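Local structure of cellulose-binding protein (Saccharophagus degradans, 2YHG) at residues G125-G130 with V161-N166; Q316-W321 with N331-P336; S377-A382 with Y429-I434. The protein probably binds polysaccharide and may hydrolyse glycosidic bonds, this piece comprising its nucleoside hydrolase-like domain and its C-terminal domain. All blocks are in the same frame, centred on the assembly; numbering follows the deposited sequence.

Contact 1. Residues G125-G130 with V161-N166; sequences GKDSAG and VWKVQN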
loop_
_atom_site.group_PDB
_atom_site.type_symbol
_atom_site.label_atom_id
_atom_site.label_comp_id
_atom_site.label_asym_id
_atom_site.label_seq_id
_atom_site.Cartn_x
_atom_site.Cartn_y
_atom_site.Cartn_z
ATOM N N GLY A 125 1.648 18.439 -25.599
ATOM C CA GLY A 125 2.792 19.190 -25.134
ATOM C C GLY A 125 3.018 19.204 -23.642
ATOM O O GLY A 125 3.916 19.908 -23.164
ATOM N N LYS A 126 2.240 18.409 -22.887
ATOM C CA LYS A 126 2.266 18.472 -21.428
ATOM C C LYS A 126 2.906 17.250 -20.785
ATOM O O LYS A 126 2.738 17.007 -19.598
ATOM C CB LYS A 126 0.860 18.754 -20.893
ATOM C CG LYS A 126 0.322 20.048 -21.461
ATOM C CD LYS A 126 -0.981 20.489 -20.849
ATOM C CE LYS A 126 -1.366 21.875 -21.345
ATOM N NZ LYS A 126 -2.693 22.312 -20.874
ATOM N N ASP A 127 3.724 16.515 -21.524
ATOM C CA ASP A 127 4.422 15.408 -20.874
ATOM C C ASP A 127 5.351 15.920 -19.772
ATOM O O ASP A 127 5.960 17.011 -19.907
ATOM C CB ASP A 127 5.300 14.654 -21.863
ATOM C CG ASP A 127 4.540 13.853 -22.879
ATOM O OD1 ASP A 127 3.366 13.473 -22.678
ATOM O OD2 ASP A 127 5.218 13.470 -23.892
ATOM N N SER A 128 5.527 15.116 -18.737
ATOM C CA SER A 128 6.505 15.363 -17.720
ATOM C C SER A 128 7.456 14.195 -17.593
ATOM O O SER A 128 7.190 13.079 -18.072
ATOM C CB SER A 128 5.828 15.643 -16.372
ATOM O OG SER A 128 5.053 14.530 -15.950
ATOM N N ALA A 129 8.549 14.407 -16.860
ATOM C CA ALA A 129 9.409 13.287 -16.498
ATOM C C ALA A 129 8.597 12.205 -15.806
ATOM O O ALA A 129 8.761 11.019 -16.070
ATOM C CB ALA A 129 10.576 13.748 -15.660
ATOM N N GLY A 130 7.702 12.613 -14.916
ATOM C CA GLY A 130 6.907 11.649 -14.179
ATOM C C GLY A 130 5.907 10.890 -15.024
ATOM O O GLY A 130 5.735 9.686 -14.858
ATOM N N VAL A 161 -1.611 8.070 -19.345
ATOM C CA VAL A 161 -2.666 7.335 -20.057
ATOM C C VAL A 161 -3.133 8.110 -21.296
ATOM O O VAL A 161 -3.327 7.519 -22.359
ATOM C CB VAL A 161 -3.844 7.020 -19.085
ATOM C CG1 VAL A 161 -5.038 6.473 -19.859
ATOM C CG2 VAL A 161 -3.412 6.091 -17.989
ATOM N N TRP A 162 -3.290 9.426 -21.176
ATOM C CA TRP A 162 -3.689 10.249 -22.294
ATOM C C TRP A 162 -2.700 10.102 -23.446
ATOM O O TRP A 162 -3.100 9.960 -24.615
ATOM C CB TRP A 162 -3.833 11.722 -21.877
ATOM C CG TRP A 162 -4.289 12.579 -22.985
ATOM C CD1 TRP A 162 -5.586 12.819 -23.353
ATOM C CD2 TRP A 162 -3.478 13.249 -23.935
ATOM N NE1 TRP A 162 -5.622 13.581 -24.476
ATOM C CE2 TRP A 162 -4.344 13.871 -24.860
ATOM C CE3 TRP A 162 -2.112 13.376 -24.108
ATOM C CZ2 TRP A 162 -3.885 14.584 -25.959
ATOM C CZ3 TRP A 162 -1.660 14.077 -25.215
ATOM C CH2 TRP A 162 -2.542 14.631 -26.137
ATOM N N LYS A 163 -1.418 10.139 -23.134
ATOM C CA LYS A 163 -0.415 10.037 -24.183
ATOM C C LYS A 163 -0.494 8.662 -24.863
ATOM O O LYS A 163 -0.412 8.572 -26.091
ATOM C CB LYS A 163 0.990 10.278 -23.624
ATOM C CG LYS A 163 2.104 10.030 -24.673
ATOM C CD LYS A 163 3.451 10.362 -24.100
ATOM C CE LYS A 163 4.547 10.212 -25.108
ATOM N NZ LYS A 163 5.844 10.623 -24.486
ATOM N N VAL A 164 -0.632 7.596 -24.095
ATOM C CA VAL A 164 -0.775 6.262 -24.666
ATOM C C VAL A 164 -2.028 6.181 -25.548
ATOM O O VAL A 164 -1.963 5.697 -26.702
ATOM C CB VAL A 164 -0.785 5.205 -23.542
ATOM C CG1 VAL A 164 -1.166 3.836 -24.065
ATOM C CG2 VAL A 164 0.555 5.154 -22.860
ATOM N N GLN A 165 -3.152 6.681 -25.061
ATOM C CA GLN A 165 -4.368 6.701 -25.851
ATOM C C GLN A 165 -4.192 7.479 -27.147
ATOM O O GLN A 165 -4.724 7.119 -28.185
ATOM C CB GLN A 165 -5.487 7.269 -25.021
ATOM C CG GLN A 165 -6.813 7.385 -25.764
ATOM C CD GLN A 165 -7.851 8.063 -24.900
ATOM O OE1 GLN A 165 -7.617 9.132 -24.355
ATOM N NE2 GLN A 165 -8.974 7.405 -24.738
ATOM N N ASN A 166 -3.408 8.540 -27.105
ATOM C CA ASN A 166 -3.222 9.453 -28.230
ATOM C C ASN A 166 -2.258 8.922 -29.275
ATOM O O ASN A 166 -2.203 9.451 -30.352
ATOM C CB ASN A 166 -2.706 10.812 -27.711
ATOM C CG ASN A 166 -2.582 11.853 -28.772
ATOM O OD1 ASN A 166 -1.492 12.400 -29.003
ATOM N ND2 ASN A 166 -3.709 12.279 -29.279
#
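Asp127 and Lys163 form a salt bridge on the surface of the nucleoside hydrolase-like domain, joining the loop that leads into helix 129-139 to the flank of helix 155-167. Lys163 NZ donates to Asp127 OD2 over 3.0 Å in the conformer described; the lysine side chain is also modelled in a second one. The ammonium group meets the carboxylate from above its plane, 46° out of it. The rest of the pairing is lateral: Lys163 CD passes 3.4 Å from Asp127 OD1, and Lys163 CE lies 3.5 Å from Asp127 OD2, so methylene groups as well as charge lie against the carboxylate. The two side chains cross at about a right angle. In this conformer Lys163 reaches so far because its CG stands anti to the backbone N (chi1 174°) and every later torsion is extended, which spans the 7.9 Å between Asp127 CA and Lys163 CA. Second partners hold both ends. Asp127 OD1 accepts a hydrogen bond from Gln159, one turn earlier on the lysine's helix, while Lys163 NZ also bonds to Asn132 OD1 in the first turn of helix 129-139. Polar links therefore run both ways between the two elements. The lysine also touches Ile135 of helix 129-139, where the helices pack. Ser128 is the N-cap of helix 129-139; its side chain caps a backbone N in the first turn and Ser131 OG bonds back to Ser128 N, the reciprocal pattern of a capping box. The two helices precede and follow strand 146-150 of the parallel six-stranded sheet, an alpha/beta layering characteristic of the nucleoside hydrolase-like fold.

Contact 2. Residues Q316-W321 with N331-P336; sequences QARMDW and NHHPVP. With CA (calcium ion), chain D; ZN (zinc ion), chain I.
Trp321, on helix 308-323, meets Asn331 and His333 of the chain that follows the helix, and these three residues bury the most surface here. The indole NE1 donates to Asn331 O over 2.9 Å, almost perfectly straight at 178°. The acceptor lies in the ring plane, at the indole edge, although the N-H comes in tilted from the carbonyl plane. Besides this bond, Ala317 CB rests 3.9 Å from the same Asn331 O, so helix atoms approach the carbonyl at two points.

The side chain of Asn331 turns to a calcium ion: with CG anti to its own N (chi1 -168°), it sends OD1 to the metal at 2.4 Å, while ND2 is hydrogen-bonded to Pro424. His332 O binds the same calcium at 2.4 Å, and Asp366, Asp368, Asp370 and Asp420 complete the site. Three of these aspartates alternate along one loop, an Asp-x-Asp-x-Asp pattern common in calcium-binding loops, and the ion thus ties the segment 331-336 to the C-terminal domain.

His333 meets the six-membered ring of Trp321 rim to rim with the planes perpendicular, His333 CE1 lying 3.7 Å from Trp321 CZ2. The same CE1 stands 3.5 Å from Arg318 NH2. The guanidinium, in turn, has Trp321 CH2 over one face and forms salt bridges with Asp314 and Glu56; Asp314 is also the polar partner of His333. His332 adds a third ring, nearly parallel to the indole's five-membered ring but slid aside, with centroids 4.7 Å apart; its polar partner is His96. One residue before Trp321, Asp320 OD1 binds zinc at 2.1 Å, together with His227. Its second oxygen, OD2, is linked through a water to Asn331 N.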
loop_
_atom_site.group_PDB
_atom_site.type_symbol
_atom_site.label_atom_id
_atom_site.label_comp_id
_atom_site.label_asym_id
_atom_site.label_seq_id
_atom_site.Cartn_x
_atom_site.Cartn_y
_atom_site.Cartn_z
ATOM N N GLN A 316 7.886 1.917 14.324
ATOM C CA GLN A 316 8.784 2.079 15.485
ATOM C C GLN A 316 10.059 1.268 15.294
ATOM O O GLN A 316 11.175 1.787 15.475
ATOM C CB GLN A 316 8.057 1.720 16.760
ATOM C CG GLN A 316 8.941 1.757 17.983
ATOM C CD GLN A 316 8.297 1.270 19.255
ATOM O OE1 GLN A 316 7.080 1.173 19.378
ATOM N NE2 GLN A 316 9.136 0.965 20.243
ATOM N N ALA A 317 9.927 -0.019 14.973
ATOM C CA ALA A 317 11.093 -0.875 14.791
ATOM C C ALA A 317 11.936 -0.409 13.639
ATOM O O ALA A 317 13.168 -0.422 13.736
ATOM C CB ALA A 317 10.663 -2.319 14.583
ATOM N N ARG A 318 11.308 0.024 12.537
ATOM C CA ARG A 318 12.095 0.447 11.383
ATOM C C ARG A 318 12.887 1.731 11.640
ATOM O O ARG A 318 13.969 1.896 11.084
ATOM C CB ARG A 318 11.201 0.553 10.154
ATOM C CG ARG A 318 10.692 -0.775 9.678
ATOM C CD ARG A 318 9.612 -0.626 8.630
ATOM N NE ARG A 318 9.108 -1.904 8.143
ATOM C CZ ARG A 318 9.724 -2.680 7.279
ATOM N NH1 ARG A 318 10.806 -2.272 6.644
ATOM N NH2 ARG A 318 9.214 -3.871 7.024
ATOM N N MET A 319 12.367 2.623 12.465
ATOM C CA MET A 319 13.152 3.776 12.862
ATOM C C MET A 319 14.304 3.400 13.789
ATOM O O MET A 319 15.332 4.082 13.803
ATOM C CB MET A 319 12.284 4.850 13.489
ATOM C CG MET A 319 11.302 5.483 12.506
ATOM S SD MET A 319 12.039 6.180 11.009
ATOM C CE MET A 319 13.073 7.430 11.725
ATOM N N ASP A 320 14.183 2.292 14.515
ATOM C CA ASP A 320 15.329 1.695 15.192
ATOM C C ASP A 320 16.339 1.164 14.208
ATOM O O ASP A 320 17.541 1.375 14.403
ATOM C CB ASP A 320 14.866 0.608 16.152
ATOM C CG ASP A 320 13.974 1.140 17.259
ATOM O OD1 ASP A 320 13.963 2.390 17.501
ATOM O OD2 ASP A 320 13.289 0.306 17.907
ATOM N N TRP A 321 15.889 0.476 13.167
ATOM C CA TRP A 321 16.797 0.046 12.125
ATOM C C TRP A 321 17.629 1.219 11.621
ATOM O O TRP A 321 18.816 1.083 11.342
ATOM C CB TRP A 321 16.074 -0.589 10.947
ATOM C CG TRP A 321 15.311 -1.817 11.196
ATOM C CD1 TRP A 321 15.070 -2.443 12.378
ATOM C CD2 TRP A 321 14.570 -2.525 10.212
ATOM N NE1 TRP A 321 14.232 -3.503 12.188
ATOM C CE2 TRP A 321 13.910 -3.586 10.865
ATOM C CE3 TRP A 321 14.428 -2.378 8.842
ATOM C CZ2 TRP A 321 13.126 -4.522 10.180
ATOM C CZ3 TRP A 321 13.652 -3.312 8.153
ATOM C CH2 TRP A 321 13.019 -4.355 8.818
ATOM N N ASN A 331 14.524 -5.004 16.744
ATOM C CA ASN A 331 13.665 -6.134 16.457
ATOM C C ASN A 331 13.348 -6.251 14.977
ATOM O O ASN A 331 13.221 -5.245 14.276
ATOM C CB ASN A 331 12.386 -6.021 17.272
ATOM C CG ASN A 331 11.564 -7.302 17.259
ATOM O OD1 ASN A 331 12.093 -8.383 16.993
ATOM N ND2 ASN A 331 10.275 -7.204 17.609
ATOM N N HIS A 332 13.253 -7.495 14.512
ATOM C CA HIS A 332 12.885 -7.814 13.136
ATOM C C HIS A 332 11.683 -8.758 13.086
ATOM O O HIS A 332 11.417 -9.505 14.035
ATOM C CB HIS A 332 14.074 -8.406 12.401
ATOM C CG HIS A 332 15.310 -7.586 12.585
ATOM N ND1 HIS A 332 16.107 -7.733 13.695
ATOM C CD2 HIS A 332 15.797 -6.515 11.913
ATOM C CE1 HIS A 332 17.036 -6.790 13.698
ATOM N NE2 HIS A 332 16.883 -6.046 12.619
ATOM N N HIS A 333 10.945 -8.707 11.995
ATOM C CA HIS A 333 9.662 -9.381 11.910
ATOM C C HIS A 333 9.801 -10.899 11.952
ATOM O O HIS A 333 10.714 -11.456 11.343
ATOM C CB HIS A 333 8.905 -8.963 10.680
ATOM C CG HIS A 333 8.827 -7.485 10.515
ATOM N ND1 HIS A 333 9.907 -6.704 10.167
ATOM C CD2 HIS A 333 7.780 -6.652 10.676
ATOM C CE1 HIS A 333 9.510 -5.443 10.090
ATOM N NE2 HIS A 333 8.229 -5.379 10.436
ATOM N N PRO A 334 8.803 -11.571 12.535
ATOM C CA PRO A 334 8.772 -13.027 12.427
ATOM C C PRO A 334 8.436 -13.452 11.001
ATOM O O PRO A 334 7.959 -12.654 10.180
ATOM C CB PRO A 334 7.678 -13.421 13.401
ATOM C CG PRO A 334 6.844 -12.214 13.604
ATOM C CD PRO A 334 7.698 -11.037 13.355
ATOM N N VAL A 335 8.739 -14.713 10.714
ATOM C CA VAL A 335 8.707 -15.266 9.380
ATOM C C VAL A 335 7.694 -16.427 9.339
ATOM O O VAL A 335 7.914 -17.476 9.958
ATOM C CB VAL A 335 10.087 -15.754 8.959
ATOM C CG1 VAL A 335 9.969 -16.435 7.591
ATOM C CG2 VAL A 335 11.085 -14.583 8.941
ATOM N N PRO A 336 6.557 -16.239 8.664
ATOM C CA PRO A 336 5.543 -17.293 8.705
ATOM C C PRO A 336 5.844 -18.430 7.753
ATOM O O PRO A 336 6.303 -18.218 6.632
ATOM C CB PRO A 336 4.263 -16.615 8.216
ATOM C CG PRO A 336 4.537 -15.238 8.171
ATOM C CD PRO A 336 6.015 -14.994 8.106
HETATM CA CA CA D . 11.613 -10.571 16.131
HETATM ZN ZN ZN I . 12.902 3.550 18.831
HETATM O O HOH W 1 11.398 3.781 17.407
HETATM O O HOH W 2 12.018 1.795 19.618
HETATM O O HOH W 3 13.155 -2.563 17.571
HETATM O O HOH W 4 11.793 4.506 20.287
#

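Contact 3. Residues S377-A382 with Y429-I434; sequences SHYGEA and YRRVVI. With MG (magnesium ion), chain E; EDO (1,2-ethanediol), chain K.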
loop_
_atom_site.group_PDB
_atom_site.type_symbol
_atom_site.label_atom_id
_atom_site.label_comp_id
_atom_site.label_asym_id
_atom_site.label_seq_id
_atom_site.Cartn_x
_atom_site.Cartn_y
_atom_site.Cartn_z
ATOM N N SER A 377 -7.624 -16.678 12.452
ATOM C CA SER A 377 -8.925 -16.071 12.417
ATOM C C SER A 377 -9.621 -16.287 11.087
ATOM O O SER A 377 -8.985 -16.513 10.058
ATOM C CB SER A 377 -8.816 -14.565 12.715
ATOM O OG SER A 377 -8.033 -13.939 11.734
ATOM N N HIS A 378 -10.946 -16.287 11.114
ATOM C CA HIS A 378 -11.757 -16.289 9.908
ATOM C C HIS A 378 -12.032 -14.861 9.468
ATOM O O HIS A 378 -12.727 -14.101 10.179
ATOM C CB HIS A 378 -13.094 -17.001 10.175
ATOM C CG HIS A 378 -13.993 -16.964 8.993
ATOM N ND1 HIS A 378 -15.361 -16.860 9.096
ATOM C CD2 HIS A 378 -13.718 -16.997 7.665
ATOM C CE1 HIS A 378 -15.874 -16.763 7.885
ATOM N NE2 HIS A 378 -14.897 -16.829 6.992
ATOM N N TYR A 379 -11.505 -14.472 8.318
ATOM C CA TYR A 379 -11.693 -13.089 7.814
ATOM C C TYR A 379 -12.948 -13.054 6.969
ATOM O O TYR A 379 -12.950 -12.919 5.742
ATOM C CB TYR A 379 -10.442 -12.680 7.039
ATOM C CG TYR A 379 -10.263 -11.180 6.871
ATOM C CD1 TYR A 379 -11.264 -10.263 7.166
ATOM C CD2 TYR A 379 -9.073 -10.682 6.427
ATOM C CE1 TYR A 379 -11.059 -8.913 7.032
ATOM C CE2 TYR A 379 -8.842 -9.336 6.308
ATOM C CZ TYR A 379 -9.847 -8.444 6.595
ATOM O OH TYR A 379 -9.595 -7.101 6.440
ATOM N N GLY A 380 -14.083 -13.179 7.659
ATOM C CA GLY A 380 -15.370 -13.335 6.991
ATOM C C GLY A 380 -15.838 -12.124 6.196
ATOM O O GLY A 380 -16.571 -12.249 5.240
ATOM N N GLU A 381 -15.327 -10.950 6.531
ATOM C CA GLU A 381 -15.650 -9.739 5.771
ATOM C C GLU A 381 -15.129 -9.856 4.338
ATOM O O GLU A 381 -15.653 -9.183 3.448
ATOM C CB GLU A 381 -15.035 -8.507 6.423
ATOM C CG GLU A 381 -15.566 -8.193 7.791
ATOM C CD GLU A 381 -14.628 -8.691 8.886
ATOM O OE1 GLU A 381 -14.097 -9.819 8.787
ATOM O OE2 GLU A 381 -14.499 -7.981 9.889
ATOM N N ALA A 382 -14.051 -10.602 4.136
ATOM C CA ALA A 382 -13.337 -10.619 2.883
ATOM C C ALA A 382 -13.775 -11.749 1.947
ATOM O O ALA A 382 -13.483 -11.707 0.754
ATOM C CB ALA A 382 -11.851 -10.749 3.138
ATOM N N TYR A 429 2.032 -12.093 8.637
ATOM C CA TYR A 429 0.742 -12.623 8.212
ATOM C C TYR A 429 0.896 -13.694 7.170
ATOM O O TYR A 429 1.734 -13.594 6.281
ATOM C CB TYR A 429 -0.089 -11.495 7.583
ATOM C CG TYR A 429 -0.285 -10.301 8.477
ATOM C CD1 TYR A 429 -1.177 -10.326 9.519
ATOM C CD2 TYR A 429 0.494 -9.151 8.322
ATOM C CE1 TYR A 429 -1.327 -9.226 10.348
ATOM C CE2 TYR A 429 0.321 -8.042 9.111
ATOM C CZ TYR A 429 -0.592 -8.088 10.118
ATOM O OH TYR A 429 -0.785 -6.949 10.887
ATOM N N ARG A 430 -0.039 -14.649 7.184
ATOM C CA ARG A 430 -0.298 -15.500 6.034
ATOM C C ARG A 430 -1.793 -15.737 5.902
ATOM O O ARG A 430 -2.398 -16.357 6.771
ATOM C CB ARG A 430 0.411 -16.848 6.117
ATOM C CG ARG A 430 0.101 -17.756 4.923
ATOM C CD ARG A 430 0.818 -17.281 3.662
ATOM N NE ARG A 430 2.273 -17.325 3.855
ATOM C CZ ARG A 430 2.989 -18.449 3.961
ATOM N NH1 ARG A 430 2.479 -19.611 3.601
ATOM N NH2 ARG A 430 4.258 -18.413 4.332
ATOM N N ARG A 431 -2.385 -15.265 4.820
ATOM C CA ARG A 431 -3.733 -15.597 4.463
ATOM C C ARG A 431 -3.776 -16.877 3.669
ATOM O O ARG A 431 -3.011 -17.070 2.741
ATOM C CB ARG A 431 -4.383 -14.455 3.664
ATOM C CG ARG A 431 -5.885 -14.679 3.441
ATOM C CD ARG A 431 -6.502 -13.643 2.513
ATOM N NE ARG A 431 -6.282 -12.300 3.034
ATOM C CZ ARG A 431 -7.186 -11.339 3.201
ATOM N NH1 ARG A 431 -8.465 -11.527 2.978
ATOM N NH2 ARG A 431 -6.749 -10.157 3.590
ATOM N N VAL A 432 -4.705 -17.746 4.055
ATOM C CA VAL A 432 -5.032 -18.969 3.352
ATOM C C VAL A 432 -6.440 -18.819 2.798
ATOM O O VAL A 432 -7.408 -18.720 3.556
ATOM C CB VAL A 432 -4.940 -20.197 4.258
ATOM C CG1 VAL A 432 -5.144 -21.456 3.433
ATOM C CG2 VAL A 432 -3.577 -20.251 4.954
ATOM N N VAL A 433 -6.558 -18.749 1.483
ATOM C CA VAL A 433 -7.847 -18.665 0.807
ATOM C C VAL A 433 -8.219 -20.075 0.394
ATOM O O VAL A 433 -7.531 -20.718 -0.413
ATOM C CB VAL A 433 -7.775 -17.739 -0.420
ATOM C CG1 VAL A 433 -9.064 -17.829 -1.221
ATOM C CG2 VAL A 433 -7.492 -16.308 0.022
ATOM N N ILE A 434 -9.325 -20.576 0.931
ATOM C CA ILE A 434 -9.800 -21.927 0.682
ATOM C C ILE A 434 -11.022 -21.843 -0.222
ATOM O O ILE A 434 -12.062 -21.330 0.170
ATOM C CB ILE A 434 -10.133 -22.672 1.980
ATOM C CG1 ILE A 434 -8.930 -22.641 2.946
ATOM C CG2 ILE A 434 -10.550 -24.091 1.652
ATOM C CD1 ILE A 434 -9.180 -23.254 4.335
HETATM MG MG MG E . -17.851 -13.911 4.198
HETATM C C1 EDO K . -8.004 -10.597 11.385
HETATM O O1 EDO K . -8.745 -10.002 12.456
HETATM C C2 EDO K . -8.860 -10.925 10.172
HETATM O O2 EDO K . -9.784 -11.952 10.503
HETATM O O HOH W 5 -19.655 -12.471 3.906
#
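Tyr379 and Arg431 meet beside the four-stranded mixed sheet of the C-terminal domain. Tyr379 follows directly on edge strand 372-378 and is the centre of an inverse gamma turn; Arg431 belongs to strand 427-436, with strand 411-420 between the two. The arginine reaches across strand 411-420 with its CG anti to the backbone N and a bend at chi3 (-57°), which brings the guanidinium to the tyrosine. Tyr379 CD2 lies over one face of the guanidinium, and Arg431 NH2 approaches Tyr379 CE2 to 3.5 Å, with the two planes 32° apart. Ala382 CB meets the guanidinium at its edge, 3.5 Å from Arg431 NH1. The same methyl and C2 of a bound ethanediol, probably from the crystallisation liquor, lie over opposite faces of the tyrosine ring, both near the rim; Ser377 OG is hydrogen-bonded to the diol's O2 at 2.9 Å. The inverse gamma turn is closed by a weak bond from Gly380 N to His378 O; Ala382 N bonds to Tyr379 O in the turn that follows, where a magnesium ion binds Gly380 O at 2.3 Å along with Asp383 and Tyr385. No hydrogen bond joins the two segments. The orientation of the buried guanidinium is instead set from outside, by NE bonding to Leu256 O and NH1 to Met264 O and His413 ND1; its charge is probably stabilised mainly by those two carbonyls, while the tyrosine packs against it.

In the fold
Contact 1 is a surface contact of the nucleoside hydrolase-like domain, about 40 Å from the centres of the other two and on the opposite side of the chain's centre. Contacts 2 and 3 are buried, and they touch each other where Pro336 packs on Tyr429 and Arg430. No helix or strand is common to any two of the three pairs. The chemistry differs accordingly: a single ion pair backed by amide side chains at the surface, rings and an indole N-H bond between two metal ions in contact 2, and an arginine lying against an aromatic ring beside the sheet in contact 3, with magnesium on the adjoining turn.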